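Local coordinates for protein cytosol aminopeptidase (Coxiella burnetii, PDB 3IJ3) that probably acts as a manganese-dependent metalloaminopeptidase of the M17 family, releasing residues from the N-termini of peptides, at residues I326-T331 / L417-Q422; G257-K262 / S309-P314; P42-E47 / L90-Y95; G103-L108 / L131-G136. All blocks are in the same frame, centred on the assembly; numbering follows the deposited sequence. Where two conformers were deposited one is given.

The four contacts fall into two pairs on opposite sides of the chain's centre. Contacts 3 and 4 come first along the chain, in the N-terminal domain, with centres about 16 Å apart; strand 85-91 runs on toward helix 104-107, and Leu90 packs on Leu104. Contacts 2 and 1 follow in the catalytic domain, their centres about 13 Å apart, and touch where Thr331 meets Gly257 and Asp260. This second pair joins loops near the lithium-binding residues to the segment that enters the family signature 330-337. Some 43 to 53 Å separates the centres of the two pairs, so each pair lies within its own domain and none spans the two.

Contact 1: I326-T331 / L417-Q422; sequences IEITNT and LTNSSQ. With SO4 (sulfate ion), chain F.
Ile326 and Glu327 pair in parallel with Leu417 and Thr418, which makes 417-418 the outer strand of a small three-stranded mixed sheet, next to strand 325-327, which runs on into the M17 signature 330-337. Two backbone hydrogen bonds hold the strands: Glu327 N to Leu417 O (2.9 Å) and Asn419 N to Glu327 O (3.1 Å). Beyond them a side-chain amide continues the pairing. With CG of Asn419 set between its backbone N and carbonyl carbon (chi1 70°), the amide swings across to 326-331, where OD1 accepts from Thr329 N (2.9 Å, 159° at the hydrogen) and ND2 donates to Asn330 O (2.9 Å). ND2 also reaches Ala333 O, so one amide binds three backbone atoms as the chain passes into the signature. Between hydroxyls, Thr329 OG1 and Ser420 OG share a hydrogen bond of 2.6 Å. Among apolar contacts, Ile326 CG2 sits 3.9 Å from Asn419 CB on the side where Phe434 of helix 427-436 packs. Just past the strand pair, the methyls Thr329 CG2 and Thr418 CG2 meet. A sulfate, probably from the crystallisation liquor, is bound by Ser421 N and by Ser421 OG, which lies 2.8 Å from its O4.

Contact 2: G257-K262 / S309-P314; sequences GGLDIK and SRSYRP
Leu259 and Tyr312 are joined through a water rather than by any direct hydrogen bond between 257-262 and 309-314: the water accepts from Leu259 N (2.9 Å) and donates to Tyr312 O (2.8 Å). The two segments are loops of the catalytic domain, the first carrying an inverse gamma turn centred on Asp260. Leu259 makes most of the direct contacts. Its CG, anti to its own carbonyl carbon (chi1 -73°), is directed at Ser311, with Leu259 CG 3.8 Å from Ser311 CB. The CD1 branch of Leu259 lies 3.6 Å from Tyr312 O and 4.0 Å from Arg313 CG. Met267 of a second subunit packs against the same leucine, and the guanidinium of Arg313 makes salt bridges to Glu182 and Glu304 of that subunit, which puts this loop pair at a subunit interface. Tyr312 points elsewhere: its OH is hydrogen-bonded to Thr331 O, and its side chain touches Glu334, one of the lithium-binding residues. Asp260 also looks to the signature segment, OD2 accepting from Thr331 N. The Asp260 and Pro314 side chains run antiparallel past one another, bringing Asp260 OD2 to 3.8 Å from Pro314 CG.

Contact 3: P42-E47 / L90-Y95; sequences PMMPDE and LGVSDY
The Tyr95 ring carries Met44 CG over one face and has Pro42 O and Glu47 OE1 at its edge, near the ring plane. It lies just past the ends of the parallel strands 38-43 and 85-91 in the mixed sheet of the N-terminal domain. Met44 CG stands 3.9 Å from the ring centroid, a CH-pi contact, and SD approaches obliquely in a Met-aromatic contact. The chain is extended at chi2 but bends at chi3 (72°), which turns the Met44 methyl CE toward Ser93. At the phenol end, Tyr95 OH accepts from Met44 N (3.1 Å) and donates to Glu47 OE1 (3.0 Å), meeting the carboxylate on its anti side. Carboxylate and ring planes are 61° apart. These two bonds fix the hydroxyl beside the turn that leaves strand 38-43, whose Glu47 N bonds back to Met44 O. Between the strands themselves, Met43 N donates to Leu90 O (2.8 Å) and Val92 N to Met43 O (3.0 Å). The valine is wedged between neighbours from the other segment, its CG2 against Met44 CG, while Val92 CG1 lies 3.7 Å from Pro42 CB.

Contact 4: G103-L108 / L131-G136; sequences GLSKVL and LAFGLG
Phe133 reaches from the last turns of helix 123-135 to the short, weakly bonded helix 104-107, a helix-to-helix packing in the N-terminal domain, beside its mixed sheet. From CB, with CG anti to the backbone N (chi1 177°), the side chain extends toward 103-108. One flank of the ring then does most of the touching. CD1 of Phe133 is met at the ring edge by Leu104 CB (3.8 Å), the two side chains crossing at about a right angle. One atom further, CE1 of Phe133 lies 3.9 Å from Leu108 CD1, which also comes in near the ring plane. At the tip, CZ of Phe133 has Ser105 OG above one face. Ser105 was modelled in two conformers, so its place over the ring and its bond to Ser137 OG are less certain. Leu104 and Leu108 continue onto Ile40 of strand 38-43, and Phe133 onto Leu153 of strand 151-154, so the side chains of this contact pack against the sheet as well as each other.

The polar side of the contact runs through water. One water takes the N-H of Ser105 (2.9 Å) and lies 2.8 Å from Phe133 O, linking the start of the short helix to the end of the long one. Nearby, a second water accepts from Lys106 N at 3.3 Å and sits 3.0 Å from Gly136 O.

Contact 1: I326-T331 / L417-Q422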
loop_
_atom_site.group_PDB
_atom_site.type_symbol
_atom_site.label_atom_id
_atom_site.label_comp_id
_atom_site.label_asym_id
_atom_site.label_seq_id
_atom_site.Cartn_x
_atom_site.Cartn_y
_atom_site.Cartn_z
ATOM N N ILE A 326 0.694 -25.360 -18.587
ATOM C CA ILE A 326 0.142 -24.257 -17.807
ATOM C C ILE A 326 1.217 -23.202 -17.570
ATOM O O ILE A 326 2.286 -23.514 -17.043
ATOM C CB ILE A 326 -0.273 -24.720 -16.416
ATOM C CG1 ILE A 326 -1.250 -25.892 -16.498
ATOM C CG2 ILE A 326 -0.893 -23.579 -15.654
ATOM C CD1 ILE A 326 -1.344 -26.578 -15.151
ATOM N N GLU A 327 0.940 -21.981 -17.982
ATOM C CA GLU A 327 1.828 -20.874 -17.714
ATOM C C GLU A 327 1.427 -20.328 -16.351
ATOM O O GLU A 327 0.270 -19.911 -16.145
ATOM C CB GLU A 327 1.720 -19.784 -18.766
ATOM C CG GLU A 327 2.708 -18.618 -18.469
ATOM C CD GLU A 327 2.646 -17.479 -19.464
ATOM O OE1 GLU A 327 1.616 -17.340 -20.177
ATOM O OE2 GLU A 327 3.647 -16.704 -19.526
ATOM N N ILE A 328 2.376 -20.272 -15.434
ATOM C CA ILE A 328 2.107 -19.766 -14.097
ATOM C C ILE A 328 2.149 -18.243 -14.089
ATOM O O ILE A 328 3.208 -17.612 -14.295
ATOM C CB ILE A 328 3.123 -20.299 -13.063
ATOM C CG1 ILE A 328 3.138 -21.838 -13.060
ATOM C CG2 ILE A 328 2.812 -19.723 -11.635
ATOM C CD1 ILE A 328 1.738 -22.490 -12.819
ATOM N N THR A 329 0.989 -17.647 -13.875
ATOM C CA THR A 329 0.853 -16.193 -13.793
ATOM C C THR A 329 0.639 -15.724 -12.351
ATOM O O THR A 329 0.628 -14.532 -12.096
ATOM C CB THR A 329 -0.268 -15.664 -14.711
ATOM O OG1 THR A 329 -1.463 -16.383 -14.481
ATOM C CG2 THR A 329 0.124 -15.851 -16.181
ATOM N N ASN A 330 0.457 -16.666 -11.435
ATOM C CA ASN A 330 0.291 -16.360 -10.001
ATOM C C ASN A 330 0.692 -17.609 -9.257
ATOM O O ASN A 330 -0.008 -18.626 -9.335
ATOM C CB ASN A 330 -1.154 -15.979 -9.698
ATOM C CG ASN A 330 -1.392 -15.643 -8.234
ATOM O OD1 ASN A 330 -0.473 -15.673 -7.398
ATOM N ND2 ASN A 330 -2.647 -15.306 -7.914
ATOM N N THR A 331 1.805 -17.568 -8.519
ATOM C CA THR A 331 2.237 -18.775 -7.802
ATOM C C THR A 331 1.296 -19.122 -6.633
ATOM O O THR A 331 1.331 -20.232 -6.113
ATOM C CB THR A 331 3.674 -18.632 -7.234
ATOM O OG1 THR A 331 3.697 -17.578 -6.271
ATOM C CG2 THR A 331 4.681 -18.361 -8.334
ATOM N N LEU A 417 -2.744 -22.693 -21.417
ATOM C CA LEU A 417 -3.524 -21.756 -20.614
ATOM C C LEU A 417 -2.700 -21.259 -19.438
ATOM O O LEU A 417 -1.656 -21.789 -19.147
ATOM C CB LEU A 417 -4.809 -22.366 -20.079
ATOM C CG LEU A 417 -4.723 -23.446 -19.024
ATOM C CD1 LEU A 417 -6.157 -23.720 -18.426
ATOM C CD2 LEU A 417 -4.090 -24.733 -19.585
ATOM N N THR A 418 -3.174 -20.203 -18.814
ATOM C CA THR A 418 -2.543 -19.684 -17.607
ATOM C C THR A 418 -3.294 -20.243 -16.428
ATOM O O THR A 418 -4.376 -20.808 -16.591
ATOM C CB THR A 418 -2.605 -18.154 -17.522
ATOM O OG1 THR A 418 -3.977 -17.732 -17.453
ATOM C CG2 THR A 418 -1.916 -17.484 -18.718
ATOM N N ASN A 419 -2.721 -20.103 -15.225
ATOM C CA ASN A 419 -3.444 -20.556 -14.047
ATOM C C ASN A 419 -4.246 -19.456 -13.371
ATOM O O ASN A 419 -5.018 -19.760 -12.494
ATOM C CB ASN A 419 -2.548 -21.232 -13.010
ATOM C CG ASN A 419 -1.624 -20.296 -12.321
ATOM O OD1 ASN A 419 -1.125 -19.342 -12.914
ATOM N ND2 ASN A 419 -1.321 -20.599 -11.026
ATOM N N SER A 420 -4.104 -18.203 -13.768
ATOM C CA SER A 420 -4.878 -17.141 -13.133
ATOM C C SER A 420 -5.263 -16.105 -14.144
ATOM O O SER A 420 -4.609 -15.964 -15.183
ATOM C CB SER A 420 -4.113 -16.446 -11.999
ATOM O OG SER A 420 -3.035 -15.704 -12.548
ATOM N N SER A 421 -6.288 -15.337 -13.802
ATOM C CA SER A 421 -6.812 -14.338 -14.731
ATOM C C SER A 421 -6.110 -13.007 -14.724
ATOM O O SER A 421 -5.286 -12.672 -13.856
ATOM C CB SER A 421 -8.367 -14.215 -14.630
ATOM O OG SER A 421 -8.860 -13.974 -13.323
ATOM N N GLN A 422 -6.435 -12.251 -15.761
ATOM C CA GLN A 422 -5.855 -10.952 -16.027
ATOM C C GLN A 422 -6.335 -9.844 -15.063
ATOM O O GLN A 422 -5.692 -8.809 -14.909
ATOM C CB GLN A 422 -6.214 -10.577 -17.484
ATOM C CG GLN A 422 -5.969 -11.711 -18.507
ATOM C CD GLN A 422 -6.445 -11.370 -19.923
ATOM O OE1 GLN A 422 -7.029 -10.304 -20.164
ATOM N NE2 GLN A 422 -6.210 -12.290 -20.863
HETATM S S SO4 F . -8.080 -15.910 -10.073
HETATM O O1 SO4 F . -7.415 -14.948 -9.192
HETATM O O2 SO4 F . -7.142 -16.457 -11.049
HETATM O O3 SO4 F . -8.716 -16.991 -9.348
HETATM O O4 SO4 F . -9.134 -15.179 -10.786
#

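Contact 2: G257-K262 / S309-P314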
loop_
_atom_site.group_PDB
_atom_site.type_symbol
_atom_site.label_atom_id
_atom_site.label_comp_id
_atom_site.label_asym_id
_atom_site.label_seq_id
_atom_site.Cartn_x
_atom_site.Cartn_y
_atom_site.Cartn_z
ATOM N N GLY A 257 2.011 -18.620 -0.425
ATOM C CA GLY A 257 1.764 -17.917 -1.659
ATOM C C GLY A 257 2.853 -18.180 -2.676
ATOM O O GLY A 257 2.650 -17.974 -3.881
ATOM N N GLY A 258 4.006 -18.689 -2.213
ATOM C CA GLY A 258 5.147 -18.898 -3.102
ATOM C C GLY A 258 5.799 -17.544 -3.377
ATOM O O GLY A 258 5.651 -16.593 -2.588
ATOM N N LEU A 259 6.519 -17.426 -4.496
ATOM C CA LEU A 259 7.206 -16.164 -4.811
ATOM C C LEU A 259 6.242 -14.956 -4.832
ATOM O O LEU A 259 6.650 -13.848 -4.511
ATOM C CB LEU A 259 8.013 -16.305 -6.107
ATOM C CG LEU A 259 9.276 -17.169 -5.928
ATOM C CD1 LEU A 259 9.915 -17.496 -7.281
ATOM C CD2 LEU A 259 10.246 -16.443 -5.025
ATOM N N ASP A 260 4.984 -15.197 -5.223
ATOM C CA ASP A 260 3.914 -14.178 -5.157
ATOM C C ASP A 260 3.388 -14.294 -3.711
ATOM O O ASP A 260 2.266 -14.729 -3.445
ATOM C CB ASP A 260 2.818 -14.476 -6.181
ATOM C CG ASP A 260 3.275 -14.240 -7.603
ATOM O OD1 ASP A 260 3.939 -13.202 -7.859
ATOM O OD2 ASP A 260 2.957 -15.066 -8.496
ATOM N N ILE A 261 4.236 -13.862 -2.790
ATOM C CA ILE A 261 4.012 -14.054 -1.365
ATOM C C ILE A 261 2.792 -13.350 -0.837
ATOM O O ILE A 261 2.482 -12.233 -1.235
ATOM C CB ILE A 261 5.289 -13.659 -0.566
ATOM C CG1 ILE A 261 5.255 -14.206 0.859
ATOM C CG2 ILE A 261 5.529 -12.123 -0.596
ATOM C CD1 ILE A 261 6.588 -13.915 1.639
ATOM N N LYS A 262 2.080 -14.031 0.058
ATOM C CA LYS A 262 0.915 -13.449 0.686
ATOM C C LYS A 262 1.296 -12.338 1.691
ATOM O O LYS A 262 2.427 -12.246 2.188
ATOM C CB LYS A 262 0.148 -14.548 1.460
ATOM C CG LYS A 262 -0.487 -15.620 0.615
ATOM C CD LYS A 262 -1.096 -16.717 1.468
ATOM C CE LYS A 262 -1.724 -17.815 0.640
ATOM N NZ LYS A 262 -2.910 -17.344 -0.143
ATOM N N SER A 309 14.795 -21.561 -2.411
ATOM C CA SER A 309 15.654 -21.646 -3.601
ATOM C C SER A 309 15.024 -22.386 -4.776
ATOM O O SER A 309 15.309 -22.054 -5.908
ATOM C CB SER A 309 16.986 -22.305 -3.274
ATOM O OG SER A 309 16.855 -23.669 -2.906
ATOM N N ARG A 310 14.185 -23.377 -4.499
ATOM C CA ARG A 310 13.567 -24.201 -5.565
ATOM C C ARG A 310 12.155 -23.782 -6.001
ATOM O O ARG A 310 11.537 -24.454 -6.853
ATOM C CB ARG A 310 13.519 -25.665 -5.118
ATOM C CG ARG A 310 14.880 -26.270 -4.850
ATOM C CD ARG A 310 14.781 -27.734 -4.394
ATOM N NE ARG A 310 13.910 -27.937 -3.218
ATOM C CZ ARG A 310 14.301 -27.919 -1.937
ATOM N NH1 ARG A 310 15.570 -27.707 -1.595
ATOM N NH2 ARG A 310 13.405 -28.127 -0.982
ATOM N N SER A 311 11.654 -22.651 -5.484
ATOM C CA SER A 311 10.306 -22.211 -5.828
ATOM C C SER A 311 10.008 -22.070 -7.334
ATOM O O SER A 311 10.806 -21.455 -8.087
ATOM C CB SER A 311 10.022 -20.846 -5.180
ATOM O OG SER A 311 9.881 -20.962 -3.764
ATOM N N TYR A 312 8.866 -22.616 -7.749
ATOM C CA TYR A 312 8.377 -22.432 -9.120
ATOM C C TYR A 312 8.057 -20.919 -9.256
ATOM O O TYR A 312 7.727 -20.228 -8.275
ATOM C CB TYR A 312 7.246 -23.406 -9.457
ATOM C CG TYR A 312 5.837 -23.081 -9.019
ATOM C CD1 TYR A 312 4.782 -23.285 -9.883
ATOM C CD2 TYR A 312 5.531 -22.600 -7.736
ATOM C CE1 TYR A 312 3.474 -23.023 -9.521
ATOM C CE2 TYR A 312 4.211 -22.321 -7.365
ATOM C CZ TYR A 312 3.180 -22.543 -8.260
ATOM O OH TYR A 312 1.861 -22.282 -7.954
ATOM N N ARG A 313 8.187 -20.402 -10.467
ATOM C CA ARG A 313 8.169 -18.980 -10.677
ATOM C C ARG A 313 7.113 -18.451 -11.621
ATOM O O ARG A 313 6.634 -19.169 -12.497
ATOM C CB ARG A 313 9.500 -18.595 -11.353
ATOM C CG ARG A 313 10.753 -19.215 -10.752
ATOM C CD ARG A 313 11.921 -19.170 -11.760
ATOM N NE ARG A 313 13.107 -19.894 -11.305
ATOM C CZ ARG A 313 13.277 -21.218 -11.424
ATOM N NH1 ARG A 313 12.352 -21.995 -12.011
ATOM N NH2 ARG A 313 14.379 -21.777 -10.960
ATOM N N PRO A 314 6.799 -17.156 -11.481
ATOM C CA PRO A 314 5.927 -16.504 -12.465
ATOM C C PRO A 314 6.571 -16.650 -13.816
ATOM O O PRO A 314 7.778 -16.432 -13.949
ATOM C CB PRO A 314 5.921 -15.047 -12.021
ATOM C CG PRO A 314 6.155 -15.113 -10.512
ATOM C CD PRO A 314 7.043 -16.332 -10.285
HETATM O O HOH W 1 6.610 -20.050 -5.761
#

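Contact 3: P42-E47 / L90-Y95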
loop_
_atom_site.group_PDB
_atom_site.type_symbol
_atom_site.label_atom_id
_atom_site.label_comp_id
_atom_site.label_asym_id
_atom_site.label_seq_id
_atom_site.Cartn_x
_atom_site.Cartn_y
_atom_site.Cartn_z
ATOM N N PRO A 42 -36.690 -27.568 24.546
ATOM C CA PRO A 42 -36.685 -26.326 23.783
ATOM C C PRO A 42 -37.960 -25.521 24.044
ATOM O O PRO A 42 -39.030 -26.090 24.324
ATOM C CB PRO A 42 -36.624 -26.804 22.324
ATOM C CG PRO A 42 -37.320 -28.112 22.350
ATOM C CD PRO A 42 -36.942 -28.734 23.678
ATOM N N MET A 43 -37.844 -24.206 23.940
ATOM C CA MET A 43 -38.958 -23.325 24.222
ATOM C C MET A 43 -38.876 -22.041 23.416
ATOM O O MET A 43 -37.803 -21.495 23.205
ATOM C CB MET A 43 -38.931 -22.981 25.729
ATOM C CG MET A 43 -40.081 -22.096 26.263
ATOM S SD MET A 43 -41.700 -22.816 26.015
ATOM C CE MET A 43 -41.658 -24.337 26.970
ATOM N N MET A 44 -40.027 -21.588 22.932
ATOM C CA MET A 44 -40.120 -20.317 22.237
ATOM C C MET A 44 -41.004 -19.423 23.091
ATOM O O MET A 44 -41.828 -19.925 23.869
ATOM C CB MET A 44 -40.674 -20.475 20.821
ATOM C CG MET A 44 -39.744 -21.230 19.902
ATOM S SD MET A 44 -40.214 -21.124 18.180
ATOM C CE MET A 44 -39.785 -19.422 17.793
ATOM N N PRO A 45 -40.828 -18.100 22.974
ATOM C CA PRO A 45 -41.597 -17.154 23.768
ATOM C C PRO A 45 -43.105 -17.369 23.774
ATOM O O PRO A 45 -43.734 -17.286 24.831
ATOM C CB PRO A 45 -41.265 -15.812 23.116
ATOM C CG PRO A 45 -39.918 -15.998 22.561
ATOM C CD PRO A 45 -39.842 -17.420 22.113
ATOM N N ASP A 46 -43.681 -17.642 22.604
ATOM C CA ASP A 46 -45.130 -17.800 22.496
ATOM C C ASP A 46 -45.699 -18.976 23.257
ATOM O O ASP A 46 -46.868 -18.939 23.654
ATOM C CB ASP A 46 -45.565 -17.895 21.027
ATOM C CG ASP A 46 -45.434 -16.560 20.274
ATOM O OD1 ASP A 46 -45.154 -15.507 20.897
ATOM O OD2 ASP A 46 -45.633 -16.567 19.047
ATOM N N GLU A 47 -44.900 -20.016 23.456
ATOM C CA GLU A 47 -45.379 -21.211 24.160
ATOM C C GLU A 47 -45.136 -21.190 25.656
ATOM O O GLU A 47 -45.702 -21.996 26.390
ATOM C CB GLU A 47 -44.743 -22.488 23.576
ATOM C CG GLU A 47 -45.363 -22.941 22.249
ATOM C CD GLU A 47 -45.082 -21.986 21.115
ATOM O OE1 GLU A 47 -43.892 -21.725 20.861
ATOM O OE2 GLU A 47 -46.050 -21.520 20.469
ATOM N N LEU A 90 -34.378 -24.363 27.083
ATOM C CA LEU A 90 -33.485 -23.734 26.098
ATOM C C LEU A 90 -34.321 -22.902 25.119
ATOM O O LEU A 90 -35.187 -23.428 24.414
ATOM C CB LEU A 90 -32.691 -24.793 25.305
ATOM C CG LEU A 90 -31.856 -24.309 24.117
ATOM C CD1 LEU A 90 -30.679 -23.416 24.575
ATOM C CD2 LEU A 90 -31.378 -25.522 23.257
ATOM N N GLY A 91 -34.063 -21.604 25.060
ATOM C CA GLY A 91 -34.760 -20.763 24.089
ATOM C C GLY A 91 -34.243 -21.126 22.698
ATOM O O GLY A 91 -33.039 -21.245 22.507
ATOM N N VAL A 92 -35.145 -21.338 21.746
ATOM C CA VAL A 92 -34.752 -21.662 20.372
ATOM C C VAL A 92 -35.307 -20.640 19.351
ATOM O O VAL A 92 -36.354 -20.025 19.595
ATOM C CB VAL A 92 -35.180 -23.110 19.998
ATOM C CG1 VAL A 92 -34.489 -24.127 20.939
ATOM C CG2 VAL A 92 -36.687 -23.279 20.062
ATOM N N SER A 93 -34.560 -20.424 18.267
ATOM C CA SER A 93 -34.945 -19.474 17.192
ATOM C C SER A 93 -36.224 -19.967 16.522
ATOM O O SER A 93 -37.060 -19.188 16.046
ATOM C CB SER A 93 -33.843 -19.380 16.140
ATOM O OG SER A 93 -32.578 -19.131 16.719
ATOM N N ASP A 94 -36.337 -21.299 16.461
ATOM C CA ASP A 94 -37.491 -22.018 15.899
ATOM C C ASP A 94 -37.372 -23.495 16.351
ATOM O O ASP A 94 -36.273 -23.923 16.710
ATOM C CB ASP A 94 -37.486 -21.918 14.374
ATOM C CG ASP A 94 -38.753 -22.465 13.747
ATOM O OD1 ASP A 94 -39.798 -22.513 14.438
ATOM O OD2 ASP A 94 -38.705 -22.832 12.560
ATOM N N TYR A 95 -38.470 -24.271 16.354
ATOM C CA TYR A 95 -38.391 -25.679 16.767
ATOM C C TYR A 95 -37.649 -26.601 15.777
ATOM O O TYR A 95 -37.349 -27.752 16.113
ATOM C CB TYR A 95 -39.775 -26.227 17.142
ATOM C CG TYR A 95 -40.345 -25.575 18.391
ATOM C CD1 TYR A 95 -39.894 -25.940 19.664
ATOM C CD2 TYR A 95 -41.338 -24.596 18.306
ATOM C CE1 TYR A 95 -40.435 -25.328 20.836
ATOM C CE2 TYR A 95 -41.865 -23.986 19.457
ATOM C CZ TYR A 95 -41.411 -24.354 20.708
ATOM O OH TYR A 95 -41.948 -23.747 21.822
#

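Contact 4: G103-L108 / L131-G136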
loop_
_atom_site.group_PDB
_atom_site.type_symbol
_atom_site.label_atom_id
_atom_site.label_comp_id
_atom_site.label_asym_id
_atom_site.label_seq_id
_atom_site.Cartn_x
_atom_site.Cartn_y
_atom_site.Cartn_z
ATOM N N GLY A 103 -24.986 -24.641 21.502
ATOM C CA GLY A 103 -24.429 -23.810 22.563
ATOM C C GLY A 103 -24.532 -24.375 23.971
ATOM O O GLY A 103 -23.999 -23.785 24.902
ATOM N N LEU A 104 -25.162 -25.536 24.132
ATOM C CA LEU A 104 -25.423 -26.081 25.474
ATOM C C LEU A 104 -24.221 -26.405 26.356
ATOM O O LEU A 104 -24.220 -26.066 27.541
ATOM C CB LEU A 104 -26.363 -27.287 25.399
ATOM C CG LEU A 104 -27.825 -26.984 25.081
ATOM C CD1 LEU A 104 -28.526 -28.278 24.700
ATOM C CD2 LEU A 104 -28.519 -26.294 26.268
ATOM N N SER A 105 -23.191 -27.041 25.798
ATOM C CA SER A 105 -22.029 -27.389 26.618
ATOM C C SER A 105 -21.399 -26.189 27.305
ATOM O O SER A 105 -20.893 -26.306 28.427
ATOM C CB SER A 105 -20.985 -28.166 25.822
ATOM O OG SER A 105 -21.429 -29.487 25.640
ATOM N N LYS A 106 -21.443 -25.033 26.656
ATOM C CA LYS A 106 -20.850 -23.812 27.237
ATOM C C LYS A 106 -21.671 -23.123 28.339
ATOM O O LYS A 106 -21.139 -22.288 29.076
ATOM C CB LYS A 106 -20.520 -22.791 26.146
ATOM C CG LYS A 106 -19.318 -23.152 25.284
ATOM C CD LYS A 106 -19.061 -22.037 24.272
ATOM C CE LYS A 106 -17.850 -22.274 23.403
ATOM N NZ LYS A 106 -16.575 -22.251 24.151
ATOM N N VAL A 107 -22.942 -23.484 28.472
ATOM C CA VAL A 107 -23.816 -22.847 29.453
ATOM C C VAL A 107 -24.451 -23.800 30.461
ATOM O O VAL A 107 -24.880 -23.363 31.536
ATOM C CB VAL A 107 -24.922 -22.008 28.753
ATOM C CG1 VAL A 107 -24.282 -20.865 27.933
ATOM C CG2 VAL A 107 -25.830 -22.879 27.865
ATOM N N LEU A 108 -24.498 -25.089 30.147
ATOM C CA LEU A 108 -25.137 -26.049 31.049
ATOM C C LEU A 108 -24.421 -26.283 32.351
ATOM O O LEU A 108 -23.197 -26.337 32.400
ATOM C CB LEU A 108 -25.319 -27.413 30.392
ATOM C CG LEU A 108 -26.477 -27.587 29.423
ATOM C CD1 LEU A 108 -26.386 -28.954 28.743
ATOM C CD2 LEU A 108 -27.808 -27.426 30.154
ATOM N N LEU A 131 -26.672 -34.200 17.612
ATOM C CA LEU A 131 -25.371 -33.942 16.978
ATOM C C LEU A 131 -24.827 -32.538 17.323
ATOM O O LEU A 131 -23.663 -32.401 17.717
ATOM C CB LEU A 131 -25.482 -34.116 15.458
ATOM C CG LEU A 131 -24.215 -33.828 14.658
ATOM C CD1 LEU A 131 -23.091 -34.782 15.075
ATOM C CD2 LEU A 131 -24.529 -33.925 13.159
ATOM N N ALA A 132 -25.685 -31.518 17.246
ATOM C CA ALA A 132 -25.284 -30.135 17.563
ATOM C C ALA A 132 -24.713 -30.057 18.957
ATOM O O ALA A 132 -23.719 -29.363 19.177
ATOM C CB ALA A 132 -26.467 -29.163 17.406
ATOM N N PHE A 133 -25.333 -30.757 19.913
ATOM C CA PHE A 133 -24.787 -30.780 21.266
ATOM C C PHE A 133 -23.323 -31.233 21.261
ATOM O O PHE A 133 -22.448 -30.600 21.894
ATOM C CB PHE A 133 -25.595 -31.708 22.181
ATOM C CG PHE A 133 -25.022 -31.803 23.567
ATOM C CD1 PHE A 133 -25.352 -30.852 24.521
ATOM C CD2 PHE A 133 -24.119 -32.787 23.898
ATOM C CE1 PHE A 133 -24.795 -30.909 25.785
ATOM C CE2 PHE A 133 -23.567 -32.842 25.164
ATOM C CZ PHE A 133 -23.905 -31.903 26.095
ATOM N N GLY A 134 -23.067 -32.342 20.566
ATOM C CA GLY A 134 -21.727 -32.891 20.464
ATOM C C GLY A 134 -20.755 -31.931 19.771
ATOM O O GLY A 134 -19.640 -31.738 20.241
ATOM N N LEU A 135 -21.198 -31.311 18.683
ATOM C CA LEU A 135 -20.357 -30.355 17.936
ATOM C C LEU A 135 -19.939 -29.161 18.779
ATOM O O LEU A 135 -18.813 -28.660 18.652
ATOM C CB LEU A 135 -21.046 -29.895 16.661
ATOM C CG LEU A 135 -21.228 -31.012 15.624
ATOM C CD1 LEU A 135 -21.915 -30.492 14.381
ATOM C CD2 LEU A 135 -19.872 -31.662 15.266
ATOM N N GLY A 136 -20.831 -28.714 19.665
ATOM C CA GLY A 136 -20.520 -27.622 20.555
ATOM C C GLY A 136 -19.665 -28.008 21.741
ATOM O O GLY A 136 -19.244 -27.128 22.491
HETATM O O HOH W 2 -22.999 -28.148 23.156
HETATM O O HOH W 3 -21.356 -25.174 23.403
#